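PDB 4IRT: uncharacterized protein from Bacteroides ovatus, which is of unknown function but, as a putative neuraminidase with a BNR repeat-like beta-propeller domain, may cleave or bind sialic acid-like sugars. Local coordinates for residues 97-101 / 112-116; 64-68 / 89-93; 73-79 / 126-131; 135-141 / 152-158. The contacts are given in a common frame with arbitrary orientation. Residue numbers count along the deposited sequence, not the author numbering.

Contact 1. Residues 97-101 / 112-116; sequences LNYCR and DKMPM. With EDO (1,2-ethanediol), chain J; EDO (1,2-ethanediol), chain L.
In this blade of the beta-propeller fold, the loop 112-116 folds back across the short outer strand 99-101 and the two residues before it. End-to-end directions differ by 114°, so this is a crossing rather than a strand pair, with Cys100 CA nearest Lys113 CA at 5.0 Å. One direct backbone hydrogen bond fixes the register, Met114 N to Tyr99 O (2.8 Å), and Lys113 CA also approaches Tyr99 O at 3.2 Å. Two waters flank this bond: one joins Leu97 O and Tyr99 N to Met114 O, another joins Arg101 N to Asp112 O. Among polar side chains, Lys113, m at chi1 and trans beyond, donates NZ to Asn98 OD1 (3.1 Å), while Asn98 ND2 bonds Phe90 O and a 1,2-ethanediol. The apolar part rests on two selenomethionines, whose flexible chains fit an aromatic ring well. Met116, m at chi1, lays CE over the face of the Tyr99 ring (chi1 t), 3.7 Å from its centroid, a CH-pi and Met-aromatic contact; its CG meets Leu97 CD2 at 3.8 Å. Met114 CE touches Tyr99 CE2 at 3.8 Å. Tyr99 OH bonds His87, Trp163 and Arg101 NH1, and over one face of the Arg101 guanidinium Met114 SE lies 3.4 Å from Arg101 NH2.

Contact 2. Residues 64-68 / 89-93; sequences QYQGN and SFDHH. With EDO (1,2-ethanediol), chain L.
Ser89 begins the second segment in extended conformation, near the end of strand 86-90; its hydroxyl bonds Asn98 O, just before strand 99-101. Phe90, still extended (phi/psi -156/161), points its CB toward 64-68 with chi1 p. Its CE2 packs 3.8 Å from Tyr65 CB, and the two rings meet obliquely, centroids 5.5 Å apart and planes at 40°; an apolar ring suits this buried place, whereas Tyr65, more exposed, can send its hydroxyl to Gly111 O. At Asp91 the backbone turns to left-handed angles (64/54); Asp91 CA is nearest Gly67 CA (5.1 Å), and the t side chain points toward 64-68. Asp91 OD1 accepts Asn68 N at 2.9 Å and also the side-chain amide of Asn74. Asp91 OD2 receives a water (2.9 Å) that also donates to Gln66 O (2.7 Å), and a 1,2-ethanediol through its O2 (2.7 Å). Gly67 CA lies only 3.4 Å from Asp91 CG, so a side chain on Gly67 would be tightly placed. The chain then leaves: His92 binds Asn98 N, and His93 stacks on His73. A carboxylate just after a strand, holding a backbone and a side-chain amide of the loop between strands 65-66 and 76-80, here links neighbouring blades of a beta-propeller near its surface.

Contact 3. Residues 73-79 / 126-131; sequences HNIISMM and YPEFYP
Although strands 76-79 and 126-131 run side by side at 15°, nearly parallel, no backbone hydrogen bond joins them: their axes approach to 6.2 Å, and side chains fill the gap. The nearest CA pairs are Ser77 with Glu128 (5.9 Å) and Met79 with Phe129 (6.1 Å). Ser77, chi1 m, supplies the direct polar link. Its OG donates to Pro127 O at 2.6 Å and also bonds Asn25 N, and its small size lets the strands come this close. Proline suits the facing position, since it offers a carbonyl and an apolar ring but has no amide hydrogen to satisfy; Ile75 CD1 packs beside it, 4.2 Å from Pro127 CG. These are the innermost strands of two successive beta-propeller blades, each hydrogen-bonded to the next strand of its own blade: Ser77 pairs with Ser89, Glu128 with Val140. Across this interface the packing is mainly apolar. Phe129, chi1 m, places CE2 3.3 Å from Ser77 O at its ring edge, and its CB meets Met79 CB at 3.4 Å. Selenomethionine Met79 (t, p, p) curls so that SE rests 4.0 Å from Pro131 CD. At the opposite end the strands spread apart, and a water bridges His73 O (2.6 Å) to Tyr126 N (2.9 Å). There Tyr126 OH approaches His73 CD2 to 3.1 Å at the imidazole edge, while His73 ND1 is held by Asp71.

Contact 4. Residues 135-141 / 152-158; sequences GDLLFVY and VMNRYSL
Leu138, Val140 and selenomethionine Met153 form the apolar part of one face of this hairpin, which Arg155 shares: Leu138 CD1 touches Met153 CG (3.9 Å), and Val140 CG2 meets Met153 CE (4.0 Å). On the other face Leu137 CB packs on Tyr156 CB (4.0 Å), and Tyr141, chi1 p, swings its ring across Val152, whose CB lies 3.9 Å from the ring centroid in a CH-pi contact. Flat or branched side chains suit such extended backbone. The strands 137-141 and 152-157 run antiparallel, axes 4.7 Å apart at 156°. Leu137-Tyr156, Phe139-Asn154 and Tyr141-Val152 are hydrogen-bonded pairs, each with two N-to-O bonds of 2.8 to 3.2 Å, such as Tyr156 N to Leu137 O (2.8 Å) and Leu137 N to Tyr156 O (3.2 Å); Leu138-Arg155 and Val140-Met153 are non-hydrogen-bonded pairs, their CA atoms 4.6 Å apart. A water links Tyr141 OH to Asn154 ND2, while Tyr141 OH also bonds Asp120 O and Asn154 OD1 takes Arg165. At the polar end Asp136, chi1 m, is ideally short and charged: OD2 forms a salt bridge with the extended Arg155 (NE and NH2 both 2.9 Å), and OD1 accepts Leu158 N (2.9 Å). Gly135, at phi 105°, has no CB to strike Leu158 CD2. Such a regular antiparallel hairpin is the central strand pair of a four-stranded beta-propeller blade.

In the fold
Along the chain, contacts 2 and 3 interlock, their segments alternating, contact 1 is nested within the loop closed by contact 3, and contact 4 follows. Contacts 1 to 3 share the three-stranded sheet 76-80, 86-90, 99-101; contact 3 joins it to the next sheet, 124-131 to 162-167, whose middle strands form contact 4. Contact 3 lies innermost, about 8 Å from the chain centre, against about 21 Å for contact 1 and 18 Å for contact 2. Centres of contacts 1 and 3 are about 12 Å apart, as are those of 3 and 4, with Phe129 touching Met116, Tyr99 and Phe139. Contacts 2 and 3 join three consecutive blades, while contact 4 builds the middle of the last.

Contact 1. Residues 97-101 / 112-116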
# COMPACT_ATOMS: atom_id res chain seq x y z
N LEU A 97 9.21 -13.59 -10.90
CA LEU A 97 7.89 -12.97 -10.97
C LEU A 97 6.80 -14.01 -11.18
O LEU A 97 6.92 -14.86 -12.06
CB LEU A 97 7.87 -11.97 -12.12
CG LEU A 97 6.55 -11.29 -12.43
CD1 LEU A 97 6.23 -10.28 -11.35
CD2 LEU A 97 6.64 -10.60 -13.80
N ASN A 98 5.78 -13.90 -10.35
CA ASN A 98 4.49 -14.60 -10.48
C ASN A 98 3.42 -13.58 -10.83
O ASN A 98 3.11 -12.71 -10.00
CB ASN A 98 4.09 -15.22 -9.15
CG ASN A 98 5.10 -16.26 -8.67
OD1 ASN A 98 5.51 -17.15 -9.43
ND2 ASN A 98 5.51 -16.15 -7.39
N TYR A 99 2.89 -13.70 -12.04
CA TYR A 99 1.97 -12.74 -12.64
C TYR A 99 0.99 -13.46 -13.58
O TYR A 99 1.41 -14.22 -14.48
CB TYR A 99 2.77 -11.68 -13.42
CG TYR A 99 1.92 -10.83 -14.32
CD1 TYR A 99 0.84 -10.10 -13.82
CD2 TYR A 99 2.17 -10.78 -15.69
CE1 TYR A 99 0.06 -9.32 -14.65
CE2 TYR A 99 1.40 -10.00 -16.52
CZ TYR A 99 0.34 -9.29 -16.02
OH TYR A 99 -0.43 -8.51 -16.85
N CYS A 100 -0.29 -13.21 -13.36
CA CYS A 100 -1.37 -13.79 -14.15
C CYS A 100 -2.40 -12.74 -14.46
O CYS A 100 -2.47 -11.68 -13.78
CB CYS A 100 -2.11 -14.84 -13.35
SG CYS A 100 -1.04 -16.18 -12.88
N ARG A 101 -3.26 -13.07 -15.43
CA ARG A 101 -4.36 -12.19 -15.82
C ARG A 101 -5.60 -13.03 -16.01
O ARG A 101 -5.51 -14.20 -16.36
CB ARG A 101 -4.09 -11.49 -17.16
CG ARG A 101 -3.21 -10.26 -17.12
CD ARG A 101 -3.27 -9.50 -18.44
NE ARG A 101 -2.84 -10.29 -19.61
CZ ARG A 101 -1.65 -10.20 -20.22
NH1 ARG A 101 -0.70 -9.38 -19.80
NH2 ARG A 101 -1.40 -10.96 -21.27
N ASP A 112 -2.09 -18.98 -17.28
CA ASP A 112 -0.78 -19.35 -16.78
C ASP A 112 -0.01 -18.11 -16.33
O ASP A 112 -0.28 -16.98 -16.75
CB ASP A 112 0.04 -20.07 -17.87
CG ASP A 112 -0.62 -21.33 -18.40
OD1 ASP A 112 -1.53 -21.90 -17.78
OD2 ASP A 112 -0.17 -21.78 -19.45
N LYS A 113 0.98 -18.35 -15.47
CA LYS A 113 1.98 -17.33 -15.11
C LYS A 113 2.69 -16.86 -16.38
O LYS A 113 3.02 -17.67 -17.26
CB LYS A 113 2.97 -17.91 -14.10
CG LYS A 113 2.37 -18.15 -12.71
CD LYS A 113 3.37 -18.73 -11.73
CE LYS A 113 2.72 -18.92 -10.36
NZ LYS A 113 3.62 -19.60 -9.36
N MSE A 114 2.89 -15.54 -16.48
CA MSE A 114 3.49 -14.88 -17.63
C MSE A 114 4.56 -13.90 -17.22
O MSE A 114 4.53 -13.37 -16.11
CB MSE A 114 2.46 -14.02 -18.37
CG MSE A 114 1.32 -14.85 -18.91
SE MSE A 114 -0.01 -13.63 -19.71
CE MSE A 114 -0.70 -12.79 -18.12
N PRO A 115 5.52 -13.63 -18.11
CA PRO A 115 6.43 -12.52 -17.91
C PRO A 115 5.74 -11.19 -18.17
O PRO A 115 4.63 -11.17 -18.72
CB PRO A 115 7.53 -12.76 -18.95
CG PRO A 115 6.85 -13.48 -20.07
CD PRO A 115 5.73 -14.28 -19.42
N MSE A 116 6.38 -10.10 -17.75
CA MSE A 116 5.95 -8.78 -18.14
C MSE A 116 6.84 -8.35 -19.28
O MSE A 116 6.41 -8.40 -20.45
CB MSE A 116 5.98 -7.83 -16.94
CG MSE A 116 4.79 -8.12 -16.00
SE MSE A 116 4.99 -6.98 -14.42
CE MSE A 116 3.21 -7.33 -13.69
C1 EDO J . -2.18 -17.59 -20.20
O1 EDO J . -2.60 -18.95 -20.05
C2 EDO J . -0.85 -17.52 -20.92
O2 EDO J . -1.12 -17.45 -22.32
C1 EDO L . 7.82 -18.41 -3.61
O1 EDO L . 8.07 -19.81 -3.34
C2 EDO L . 7.85 -18.09 -5.10
O2 EDO L . 6.62 -18.45 -5.76
O HOH W 1 4.81 -15.05 -13.85
O HOH W 2 -2.55 -15.38 -17.00
O HOH W 3 2.35 -10.04 -20.18

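Contact 2. Residues 64-68 / 89-93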
# COMPACT_ATOMS: atom_id res chain seq x y z
N GLN A 64 -5.75 -21.90 -9.27
CA GLN A 64 -4.86 -23.04 -9.39
C GLN A 64 -3.53 -22.77 -8.68
O GLN A 64 -2.64 -23.62 -8.70
CB GLN A 64 -4.60 -23.33 -10.88
CG GLN A 64 -3.86 -22.22 -11.64
CD GLN A 64 -4.79 -21.28 -12.38
OE1 GLN A 64 -5.75 -20.78 -11.79
NE2 GLN A 64 -4.48 -20.99 -13.65
N TYR A 65 -3.39 -21.59 -8.07
CA TYR A 65 -2.13 -21.16 -7.48
C TYR A 65 -2.15 -21.14 -5.96
O TYR A 65 -3.17 -20.87 -5.34
CB TYR A 65 -1.76 -19.77 -7.99
CG TYR A 65 -1.63 -19.75 -9.50
CD1 TYR A 65 -0.67 -20.55 -10.14
CD2 TYR A 65 -2.45 -18.96 -10.29
CE1 TYR A 65 -0.54 -20.56 -11.52
CE2 TYR A 65 -2.32 -18.95 -11.67
CZ TYR A 65 -1.37 -19.76 -12.28
OH TYR A 65 -1.22 -19.78 -13.65
N GLN A 66 -0.98 -21.45 -5.41
CA GLN A 66 -0.72 -21.37 -3.99
C GLN A 66 0.37 -20.36 -3.72
O GLN A 66 1.17 -20.06 -4.61
CB GLN A 66 -0.26 -22.70 -3.46
CG GLN A 66 -1.35 -23.72 -3.34
CD GLN A 66 -0.82 -25.04 -2.85
OE1 GLN A 66 -0.17 -25.72 -3.59
NE2 GLN A 66 -1.11 -25.41 -1.60
N GLY A 67 0.40 -19.85 -2.50
CA GLY A 67 1.54 -19.06 -2.04
C GLY A 67 2.17 -19.58 -0.74
O GLY A 67 1.55 -20.34 0.03
N ASN A 68 3.41 -19.18 -0.51
CA ASN A 68 4.09 -19.50 0.75
C ASN A 68 3.59 -18.59 1.87
O ASN A 68 4.26 -17.67 2.27
CB ASN A 68 5.60 -19.36 0.59
CG ASN A 68 6.34 -19.76 1.83
OD1 ASN A 68 5.83 -20.52 2.66
ND2 ASN A 68 7.57 -19.27 1.97
N SER A 89 -0.43 -10.34 -9.09
CA SER A 89 0.94 -10.74 -8.87
C SER A 89 1.07 -11.09 -7.39
O SER A 89 0.52 -10.40 -6.53
CB SER A 89 1.90 -9.61 -9.31
OG SER A 89 3.26 -10.02 -9.26
N PHE A 90 1.78 -12.17 -7.09
CA PHE A 90 1.70 -12.77 -5.76
C PHE A 90 2.91 -13.59 -5.39
O PHE A 90 3.65 -14.03 -6.26
CB PHE A 90 0.48 -13.68 -5.67
CG PHE A 90 0.36 -14.65 -6.81
CD1 PHE A 90 -0.14 -14.25 -8.03
CD2 PHE A 90 0.74 -15.97 -6.65
CE1 PHE A 90 -0.24 -15.15 -9.08
CE2 PHE A 90 0.64 -16.89 -7.71
CZ PHE A 90 0.14 -16.48 -8.91
N ASP A 91 3.06 -13.82 -4.10
CA ASP A 91 3.94 -14.87 -3.57
C ASP A 91 5.43 -14.70 -3.87
O ASP A 91 6.11 -15.63 -4.39
CB ASP A 91 3.46 -16.25 -4.07
CG ASP A 91 4.22 -17.39 -3.41
OD1 ASP A 91 4.61 -17.24 -2.23
OD2 ASP A 91 4.47 -18.41 -4.07
N HIS A 92 5.97 -13.53 -3.52
CA HIS A 92 7.38 -13.27 -3.68
C HIS A 92 8.09 -12.85 -2.40
O HIS A 92 7.62 -11.98 -1.63
CB HIS A 92 7.65 -12.13 -4.63
CG HIS A 92 6.85 -12.14 -5.90
ND1 HIS A 92 5.65 -11.48 -6.03
CD2 HIS A 92 7.14 -12.65 -7.13
CE1 HIS A 92 5.22 -11.60 -7.27
NE2 HIS A 92 6.11 -12.30 -7.96
N HIS A 93 9.32 -13.33 -2.27
CA HIS A 93 10.29 -12.77 -1.34
C HIS A 93 11.68 -13.01 -1.88
O HIS A 93 12.43 -13.85 -1.37
CB HIS A 93 10.11 -13.36 0.05
CG HIS A 93 10.88 -12.63 1.10
ND1 HIS A 93 10.96 -13.08 2.40
CD2 HIS A 93 11.63 -11.51 1.04
CE1 HIS A 93 11.70 -12.24 3.10
NE2 HIS A 93 12.13 -11.28 2.30
C1 EDO L . 7.82 -18.41 -3.61
O1 EDO L . 8.07 -19.81 -3.34
C2 EDO L . 7.85 -18.09 -5.10
O2 EDO L . 6.62 -18.45 -5.76
O HOH W 4 3.03 -19.29 -6.48

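Contact 3. Residues 73-79 / 126-131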
# COMPACT_ATOMS: atom_id res chain seq x y z
N HIS A 73 5.80 -11.72 3.86
CA HIS A 73 6.19 -10.89 2.72
C HIS A 73 5.45 -11.21 1.44
O HIS A 73 5.34 -10.34 0.55
CB HIS A 73 7.68 -11.02 2.42
CG HIS A 73 8.56 -10.46 3.50
ND1 HIS A 73 8.93 -11.20 4.60
CD2 HIS A 73 9.10 -9.24 3.66
CE1 HIS A 73 9.67 -10.44 5.40
NE2 HIS A 73 9.81 -9.26 4.84
N ASN A 74 5.00 -12.45 1.34
CA ASN A 74 4.62 -13.07 0.07
C ASN A 74 3.17 -12.73 -0.38
O ASN A 74 2.38 -13.60 -0.79
CB ASN A 74 4.84 -14.58 0.15
CG ASN A 74 6.31 -14.97 0.15
OD1 ASN A 74 7.13 -14.38 0.88
ND2 ASN A 74 6.65 -15.97 -0.65
N ILE A 75 2.86 -11.44 -0.32
CA ILE A 75 1.50 -10.95 -0.52
C ILE A 75 0.98 -11.05 -1.96
O ILE A 75 1.75 -11.26 -2.91
CB ILE A 75 1.39 -9.49 -0.05
CG1 ILE A 75 2.32 -8.58 -0.88
CG2 ILE A 75 1.72 -9.42 1.43
CD1 ILE A 75 1.59 -7.78 -1.91
N ILE A 76 -0.32 -10.86 -2.08
CA ILE A 76 -1.02 -10.75 -3.35
C ILE A 76 -1.39 -9.27 -3.56
O ILE A 76 -2.04 -8.63 -2.69
CB ILE A 76 -2.36 -11.52 -3.29
CG1 ILE A 76 -2.17 -13.00 -2.97
CG2 ILE A 76 -3.15 -11.34 -4.60
CD1 ILE A 76 -3.35 -13.59 -2.20
N SER A 77 -1.03 -8.75 -4.72
CA SER A 77 -1.55 -7.47 -5.18
C SER A 77 -2.31 -7.67 -6.50
O SER A 77 -1.83 -8.36 -7.42
CB SER A 77 -0.40 -6.48 -5.43
OG SER A 77 0.15 -5.94 -4.23
N MSE A 78 -3.47 -7.02 -6.59
CA MSE A 78 -4.33 -7.08 -7.77
C MSE A 78 -4.76 -5.71 -8.25
O MSE A 78 -4.64 -4.69 -7.52
CB MSE A 78 -5.56 -7.93 -7.47
CG MSE A 78 -6.67 -7.14 -6.84
SE MSE A 78 -8.15 -8.15 -6.04
CE MSE A 78 -8.64 -9.20 -7.55
N MSE A 79 -5.26 -5.66 -9.48
CA MSE A 79 -5.78 -4.43 -10.09
C MSE A 79 -6.58 -4.79 -11.31
O MSE A 79 -6.38 -5.85 -11.89
CB MSE A 79 -4.61 -3.53 -10.50
CG MSE A 79 -4.97 -2.17 -11.09
SE MSE A 79 -6.16 -1.09 -9.97
CE MSE A 79 -5.21 -1.14 -8.30
N TYR A 126 7.53 -7.42 -3.22
CA TYR A 126 6.60 -6.29 -3.08
C TYR A 126 5.98 -5.83 -4.41
O TYR A 126 6.15 -4.69 -4.83
CB TYR A 126 7.27 -5.09 -2.38
CG TYR A 126 7.92 -5.44 -1.07
CD1 TYR A 126 7.22 -6.12 -0.07
CD2 TYR A 126 9.25 -5.12 -0.83
CE1 TYR A 126 7.82 -6.46 1.13
CE2 TYR A 126 9.86 -5.44 0.37
CZ TYR A 126 9.14 -6.10 1.35
OH TYR A 126 9.76 -6.42 2.53
N PRO A 127 5.22 -6.73 -5.07
CA PRO A 127 4.46 -6.32 -6.25
C PRO A 127 3.36 -5.30 -5.90
O PRO A 127 2.64 -5.50 -4.92
CB PRO A 127 3.83 -7.63 -6.74
CG PRO A 127 3.66 -8.44 -5.45
CD PRO A 127 4.89 -8.11 -4.65
N GLU A 128 3.27 -4.23 -6.69
CA GLU A 128 2.24 -3.19 -6.53
C GLU A 128 1.73 -2.74 -7.88
O GLU A 128 2.54 -2.48 -8.77
CB GLU A 128 2.80 -1.93 -5.84
CG GLU A 128 3.56 -2.10 -4.55
CD GLU A 128 4.44 -0.86 -4.22
OE1 GLU A 128 4.10 0.27 -4.60
OE2 GLU A 128 5.51 -1.01 -3.62
N PHE A 129 0.40 -2.61 -8.00
CA PHE A 129 -0.26 -2.11 -9.19
C PHE A 129 -0.91 -0.74 -8.89
O PHE A 129 -1.41 -0.52 -7.79
CB PHE A 129 -1.38 -3.04 -9.64
CG PHE A 129 -0.91 -4.34 -10.24
CD1 PHE A 129 -0.48 -4.41 -11.56
CD2 PHE A 129 -0.95 -5.51 -9.49
CE1 PHE A 129 -0.05 -5.61 -12.09
CE2 PHE A 129 -0.55 -6.71 -10.03
CZ PHE A 129 -0.11 -6.76 -11.35
N TYR A 130 -0.96 0.12 -9.91
CA TYR A 130 -1.67 1.40 -9.86
C TYR A 130 -2.30 1.63 -11.21
O TYR A 130 -1.67 1.37 -12.26
CB TYR A 130 -0.72 2.56 -9.51
CG TYR A 130 0.08 2.30 -8.27
CD1 TYR A 130 -0.42 2.61 -7.01
CD2 TYR A 130 1.34 1.67 -8.34
CE1 TYR A 130 0.29 2.35 -5.86
CE2 TYR A 130 2.05 1.37 -7.19
CZ TYR A 130 1.53 1.71 -5.96
OH TYR A 130 2.21 1.43 -4.82
N PRO A 131 -3.54 2.15 -11.23
CA PRO A 131 -4.18 2.44 -12.50
C PRO A 131 -3.78 3.82 -13.03
O PRO A 131 -3.67 4.77 -12.26
CB PRO A 131 -5.66 2.43 -12.12
CG PRO A 131 -5.65 3.03 -10.78
CD PRO A 131 -4.39 2.54 -10.10
O HOH W 5 6.36 -9.64 -1.72

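Contact 4. Residues 135-141 / 152-158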
# COMPACT_ATOMS: atom_id res chain seq x y z
N GLY A 135 -6.97 3.67 -18.79
CA GLY A 135 -7.10 2.22 -18.72
C GLY A 135 -5.81 1.42 -18.64
O GLY A 135 -5.86 0.25 -18.31
N ASP A 136 -4.67 2.08 -18.88
CA ASP A 136 -3.34 1.47 -18.75
C ASP A 136 -3.06 1.17 -17.26
O ASP A 136 -3.74 1.71 -16.37
CB ASP A 136 -2.25 2.38 -19.30
CG ASP A 136 -2.18 2.37 -20.83
OD1 ASP A 136 -3.06 1.77 -21.48
OD2 ASP A 136 -1.24 2.99 -21.36
N LEU A 137 -2.07 0.33 -16.99
CA LEU A 137 -1.65 0.06 -15.61
C LEU A 137 -0.18 0.37 -15.40
O LEU A 137 0.62 0.31 -16.33
CB LEU A 137 -1.90 -1.39 -15.20
CG LEU A 137 -3.34 -1.88 -15.20
CD1 LEU A 137 -3.41 -3.31 -14.67
CD2 LEU A 137 -4.22 -0.92 -14.41
N LEU A 138 0.15 0.68 -14.15
CA LEU A 138 1.53 0.76 -13.67
C LEU A 138 1.81 -0.43 -12.76
O LEU A 138 0.94 -0.82 -11.99
CB LEU A 138 1.73 2.04 -12.87
CG LEU A 138 3.15 2.56 -12.81
CD1 LEU A 138 3.57 3.19 -14.14
CD2 LEU A 138 3.28 3.57 -11.68
N PHE A 139 3.02 -0.98 -12.85
CA PHE A 139 3.46 -2.01 -11.93
C PHE A 139 4.80 -1.58 -11.38
O PHE A 139 5.67 -1.16 -12.11
CB PHE A 139 3.60 -3.34 -12.61
CG PHE A 139 3.95 -4.50 -11.68
CD1 PHE A 139 3.02 -5.00 -10.78
CD2 PHE A 139 5.17 -5.14 -11.79
CE1 PHE A 139 3.31 -6.12 -9.99
CE2 PHE A 139 5.47 -6.24 -11.02
CZ PHE A 139 4.55 -6.74 -10.12
N VAL A 140 4.93 -1.71 -10.08
CA VAL A 140 6.16 -1.39 -9.40
C VAL A 140 6.56 -2.56 -8.52
O VAL A 140 5.69 -3.21 -7.91
CB VAL A 140 6.09 -0.11 -8.55
CG1 VAL A 140 7.42 0.12 -7.86
CG2 VAL A 140 5.74 1.08 -9.41
N TYR A 141 7.85 -2.84 -8.46
CA TYR A 141 8.36 -3.87 -7.56
C TYR A 141 9.80 -3.57 -7.18
O TYR A 141 10.43 -2.72 -7.81
CB TYR A 141 8.22 -5.27 -8.20
CG TYR A 141 9.07 -5.54 -9.44
CD1 TYR A 141 8.67 -5.07 -10.68
CD2 TYR A 141 10.26 -6.26 -9.37
CE1 TYR A 141 9.41 -5.32 -11.81
CE2 TYR A 141 11.01 -6.52 -10.51
CZ TYR A 141 10.58 -6.04 -11.74
OH TYR A 141 11.31 -6.28 -12.90
N VAL A 152 11.76 -0.95 -9.70
CA VAL A 152 11.52 -1.14 -11.12
C VAL A 152 10.05 -0.84 -11.42
O VAL A 152 9.17 -1.27 -10.68
CB VAL A 152 11.85 -2.58 -11.54
CG1 VAL A 152 11.55 -2.83 -13.00
CG2 VAL A 152 13.31 -2.88 -11.21
N MSE A 153 9.84 -0.12 -12.51
CA MSE A 153 8.54 0.40 -12.89
C MSE A 153 8.25 0.10 -14.33
O MSE A 153 9.02 0.43 -15.26
CB MSE A 153 8.51 1.90 -12.57
CG MSE A 153 7.26 2.61 -13.08
SE MSE A 153 7.29 4.54 -12.71
CE MSE A 153 7.24 4.52 -10.75
N ASN A 154 7.11 -0.55 -14.54
CA ASN A 154 6.62 -0.92 -15.84
C ASN A 154 5.25 -0.32 -16.10
O ASN A 154 4.54 0.05 -15.17
CB ASN A 154 6.45 -2.43 -15.92
CG ASN A 154 7.74 -3.19 -15.77
OD1 ASN A 154 8.83 -2.71 -16.09
ND2 ASN A 154 7.63 -4.43 -15.30
N ARG A 155 4.87 -0.30 -17.38
CA ARG A 155 3.56 0.16 -17.80
C ARG A 155 2.90 -0.86 -18.71
O ARG A 155 3.55 -1.43 -19.60
CB ARG A 155 3.64 1.50 -18.54
CG ARG A 155 2.28 2.02 -19.03
CD ARG A 155 2.43 3.44 -19.57
NE ARG A 155 1.25 3.95 -20.27
CZ ARG A 155 1.22 5.14 -20.89
NH1 ARG A 155 2.30 5.94 -20.90
NH2 ARG A 155 0.13 5.53 -21.53
N TYR A 156 1.61 -1.07 -18.51
CA TYR A 156 0.81 -1.97 -19.34
C TYR A 156 -0.03 -1.15 -20.29
O TYR A 156 -0.88 -0.38 -19.87
CB TYR A 156 -0.12 -2.82 -18.49
CG TYR A 156 -0.95 -3.81 -19.29
CD1 TYR A 156 -0.36 -4.94 -19.84
CD2 TYR A 156 -2.31 -3.62 -19.47
CE1 TYR A 156 -1.10 -5.87 -20.56
CE2 TYR A 156 -3.07 -4.56 -20.19
CZ TYR A 156 -2.45 -5.67 -20.73
OH TYR A 156 -3.18 -6.59 -21.43
N SER A 157 0.23 -1.32 -21.59
CA SER A 157 -0.51 -0.60 -22.61
C SER A 157 -1.74 -1.41 -22.93
O SER A 157 -1.64 -2.53 -23.41
CB SER A 157 0.32 -0.42 -23.88
OG SER A 157 -0.50 0.07 -24.94
N LEU A 158 -2.90 -0.85 -22.67
CA LEU A 158 -4.16 -1.53 -22.92
C LEU A 158 -4.29 -1.77 -24.41
O LEU A 158 -4.79 -2.82 -24.84
CB LEU A 158 -5.32 -0.67 -22.40
CG LEU A 158 -6.66 -1.35 -22.22
CD1 LEU A 158 -6.53 -2.56 -21.29
CD2 LEU A 158 -7.64 -0.32 -21.68
O HOH W 6 -0.11 2.83 -23.70
O HOH W 7 9.81 -6.27 -15.26